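Probable fumarate reductase Ifc3 (Shewanella frigidimarina, PDB 1QO8) catalyses the essentially one-way reduction of fumarate to succinate in vitro, using FAD and four covalently bound haems c, and may take part in electron transport to ferric iron. Local coordinates at residues V273-V278 against M343-I347. Residues are numbered along the deposited sequence; the frame is centred on the assembly and turned at random.
Sequences VVKLVV and MAKEI. With FAD (flavin-adenine dinucleotide), chain G.
Met343 reaches from helix 339-346 to the backbone of strand 271-278 and has the largest share of this contact. Met343 SD lies 3.4 Å from Lys275 N and just as near Val274 C. The chain runs straight through chi2 (-180°) and bends at chi3 (-49°), which brings CE to Val273. Met343 CE packs tightly on Val273 CG1, at 3.5 Å. Leu276 crosses the root of Met343 at about a right angle, with Leu276 CG 4.1 Å from Met343 CB. Further along, Leu276 CD1 meets Ile347 CD1, and Val278 CG2 lies against Ile347 CG2 at 4.1 Å. A water joins the two backbones: it accepts from Leu276 N and donates to Met343 O at 2.8 Å, with a weak bond to Glu346 OE1. Glu346 OE2 is 4.2 Å from Lys275 NZ, too far for a salt bridge, but the opposite charges probably attract.

Val273 also holds the adenine of FAD. Val273 N donates to FAD N1A at 3.0 Å, and Val273 O accepts from FAD N6A at 2.8 Å. Cut back to an alanine, Met343 would lose CG, SD and CE, which would probably leave a gap beside Val273 CG1 and the backbone of Val274 and Lys275.

The strand carries a classic beta bulge where Val274 and Lys275 share Val288 of strand 284-291 as partner. Helix 107-115 packs on Val274 and Lys275 through Ile110. Leu276 and Ala344 both touch Leu306 of strand 303-306, in the parallel sheet of the Rossmann-type FAD domain. The contact thus fastens helix 339-346 to an outermost strand of the neighbouring four-stranded sheet.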
loop_
_atom_site.group_PDB
_atom_site.type_symbol
_atom_site.label_atom_id
_atom_site.label_comp_id
_atom_site.label_asym_id
_atom_site.label_seq_id
_atom_site.Cartn_x
_atom_site.Cartn_y
_atom_site.Cartn_z
ATOM N N VAL A 273 18.261 -6.102 12.434
ATOM C CA VAL A 273 17.161 -7.011 12.701
ATOM C C VAL A 273 16.536 -7.358 11.326
ATOM O O VAL A 273 16.330 -6.432 10.523
ATOM C CB VAL A 273 16.101 -6.406 13.622
ATOM C CG1 VAL A 273 14.865 -7.339 13.604
ATOM C CG2 VAL A 273 16.612 -6.228 15.049
ATOM N N VAL A 274 16.378 -8.661 11.087
ATOM C CA VAL A 274 15.903 -9.161 9.802
ATOM C C VAL A 274 14.624 -9.966 9.810
ATOM O O VAL A 274 13.973 -10.248 8.811
ATOM C CB VAL A 274 17.012 -9.969 9.151
ATOM C CG1 VAL A 274 18.192 -9.166 8.659
ATOM C CG2 VAL A 274 17.533 -11.109 10.090
ATOM N N LYS A 275 14.091 -10.363 10.984
ATOM C CA LYS A 275 12.864 -11.084 11.093
ATOM C C LYS A 275 12.281 -10.985 12.481
ATOM O O LYS A 275 13.060 -10.910 13.424
ATOM C CB LYS A 275 13.180 -12.589 10.783
ATOM C CG LYS A 275 11.845 -13.283 10.486
ATOM C CD LYS A 275 12.036 -14.738 10.084
ATOM C CE LYS A 275 10.844 -15.070 9.178
ATOM N NZ LYS A 275 9.907 -16.003 9.869
ATOM N N LEU A 276 11.005 -10.845 12.656
ATOM C CA LEU A 276 10.402 -10.937 13.979
ATOM C C LEU A 276 9.974 -12.425 14.128
ATOM O O LEU A 276 9.444 -13.015 13.170
ATOM C CB LEU A 276 9.177 -10.038 14.101
ATOM C CG LEU A 276 9.391 -8.523 13.839
ATOM C CD1 LEU A 276 8.071 -7.821 13.531
ATOM C CD2 LEU A 276 10.072 -7.846 15.017
ATOM N N VAL A 277 10.185 -12.983 15.295
ATOM C CA VAL A 277 9.961 -14.441 15.472
ATOM C C VAL A 277 8.635 -14.525 16.208
ATOM O O VAL A 277 8.448 -13.930 17.264
ATOM C CB VAL A 277 11.049 -15.104 16.322
ATOM C CG1 VAL A 277 10.850 -16.660 16.437
ATOM C CG2 VAL A 277 12.403 -14.761 15.725
ATOM N N VAL A 278 7.680 -15.212 15.603
ATOM C CA VAL A 278 6.378 -15.370 16.300
ATOM C C VAL A 278 6.233 -16.822 16.761
ATOM O O VAL A 278 6.699 -17.720 16.042
ATOM C CB VAL A 278 5.294 -14.964 15.290
ATOM C CG1 VAL A 278 3.888 -15.344 15.726
ATOM C CG2 VAL A 278 5.403 -13.448 15.040
ATOM N N MET A 343 9.181 -6.165 7.982
ATOM C CA MET A 343 9.151 -7.270 8.933
ATOM C C MET A 343 7.771 -7.371 9.598
ATOM O O MET A 343 7.280 -8.451 9.926
ATOM C CB MET A 343 10.174 -7.047 10.092
ATOM C CG MET A 343 11.555 -7.389 9.584
ATOM S SD MET A 343 12.862 -7.185 10.804
ATOM C CE MET A 343 12.684 -5.598 11.532
ATOM N N ALA A 344 7.143 -6.228 9.825
ATOM C CA ALA A 344 5.827 -6.165 10.445
ATOM C C ALA A 344 4.762 -6.720 9.501
ATOM O O ALA A 344 3.925 -7.586 9.865
ATOM C CB ALA A 344 5.414 -4.841 11.063
ATOM N N LYS A 345 4.781 -6.334 8.263
ATOM C CA LYS A 345 3.879 -6.744 7.223
ATOM C C LYS A 345 3.920 -8.276 7.017
ATOM O O LYS A 345 2.913 -8.939 6.972
ATOM C CB LYS A 345 4.279 -6.064 5.898
ATOM C CG LYS A 345 3.102 -6.161 4.913
ATOM C CD LYS A 345 3.438 -5.871 3.457
ATOM C CE LYS A 345 4.879 -5.949 3.025
ATOM N NZ LYS A 345 5.175 -5.522 1.608
ATOM N N GLU A 346 5.102 -8.826 6.959
ATOM C CA GLU A 346 5.441 -10.220 6.779
ATOM C C GLU A 346 4.822 -11.093 7.879
ATOM O O GLU A 346 4.539 -12.238 7.557
ATOM C CB GLU A 346 6.958 -10.323 6.750
ATOM C CG GLU A 346 7.597 -11.631 6.401
ATOM C CD GLU A 346 9.040 -11.826 6.769
ATOM O OE1 GLU A 346 9.861 -10.880 6.927
ATOM O OE2 GLU A 346 9.383 -13.051 6.951
ATOM N N ILE A 347 4.607 -10.678 9.118
ATOM C CA ILE A 347 3.945 -11.486 10.098
ATOM C C ILE A 347 2.484 -11.129 10.264
ATOM O O ILE A 347 1.900 -11.706 11.178
ATOM C CB ILE A 347 4.669 -11.478 11.475
ATOM C CG1 ILE A 347 4.671 -10.057 11.996
ATOM C CG2 ILE A 347 6.075 -12.032 11.292
ATOM C CD1 ILE A 347 4.438 -9.736 13.437
HETATM P PA FAD G . 15.184 7.431 12.771
HETATM O O1A FAD G . 15.764 8.607 13.495
HETATM O O2A FAD G . 15.400 7.255 11.445
HETATM O O5B FAD G . 16.080 6.262 13.318
HETATM C C5B FAD G . 15.792 4.828 13.051
HETATM C C4B FAD G . 17.051 3.969 13.571
HETATM O O4B FAD G . 16.649 2.548 13.254
HETATM C C3B FAD G . 18.304 4.191 12.660
HETATM O O3B FAD G . 19.449 4.670 13.207
HETATM C C2B FAD G . 18.331 2.949 11.696
HETATM O O2B FAD G . 19.652 2.534 11.269
HETATM C C1B FAD G . 17.838 1.913 12.636
HETATM N N9A FAD G . 17.250 0.750 11.958
HETATM C C8A FAD G . 16.499 0.717 10.809
HETATM N N7A FAD G . 16.239 -0.501 10.422
HETATM C C5A FAD G . 16.842 -1.334 11.360
HETATM C C6A FAD G . 16.998 -2.783 11.453
HETATM N N6A FAD G . 16.490 -3.629 10.599
HETATM N N1A FAD G . 17.657 -3.204 12.561
HETATM C C2A FAD G . 18.282 -2.355 13.445
HETATM N N3A FAD G . 18.206 -1.005 13.419
HETATM C C4A FAD G . 17.498 -0.578 12.339
HETATM N N1 FAD G . 10.794 16.364 11.774
HETATM C C2 FAD G . 10.449 17.236 12.683
HETATM O O2 FAD G . 9.494 17.218 13.386
HETATM N N3 FAD G . 11.233 18.396 12.965
HETATM C C4 FAD G . 12.397 18.526 12.215
HETATM O O4 FAD G . 13.080 19.500 12.363
HETATM C C4X FAD G . 12.722 17.568 11.162
HETATM N N5 FAD G . 13.815 17.744 10.403
HETATM C C5X FAD G . 14.175 16.823 9.478
HETATM C C6 FAD G . 15.337 17.062 8.731
HETATM C C7 FAD G . 15.733 16.143 7.790
HETATM C C7M FAD G . 16.961 16.321 6.955
HETATM C C8 FAD G . 14.956 14.939 7.635
HETATM C C8M FAD G . 15.418 13.896 6.663
HETATM C C9 FAD G . 13.836 14.689 8.386
HETATM C C9A FAD G . 13.410 15.603 9.321
HETATM N N10 FAD G . 12.261 15.474 10.125
HETATM C C10 FAD G . 11.898 16.404 11.022
HETATM C "C1'" FAD G . 11.631 14.127 10.303
HETATM C "C2'" FAD G . 12.077 13.512 11.672
HETATM O "O2'" FAD G . 13.494 13.895 11.706
HETATM C "C3'" FAD G . 12.104 11.981 11.442
HETATM O "O3'" FAD G . 10.804 11.500 11.077
HETATM C "C4'" FAD G . 12.195 11.322 12.860
HETATM O "O4'" FAD G . 13.522 11.705 13.331
HETATM C "C5'" FAD G . 12.216 9.771 12.609
HETATM O "O5'" FAD G . 12.718 9.206 13.977
HETATM P P FAD G . 12.766 7.695 14.271
HETATM O O1P FAD G . 13.258 7.607 15.697
HETATM O O2P FAD G . 11.496 7.246 13.914
HETATM O O3P FAD G . 13.657 7.185 13.248
HETATM O O HOH W 1 9.326 -10.411 10.229
#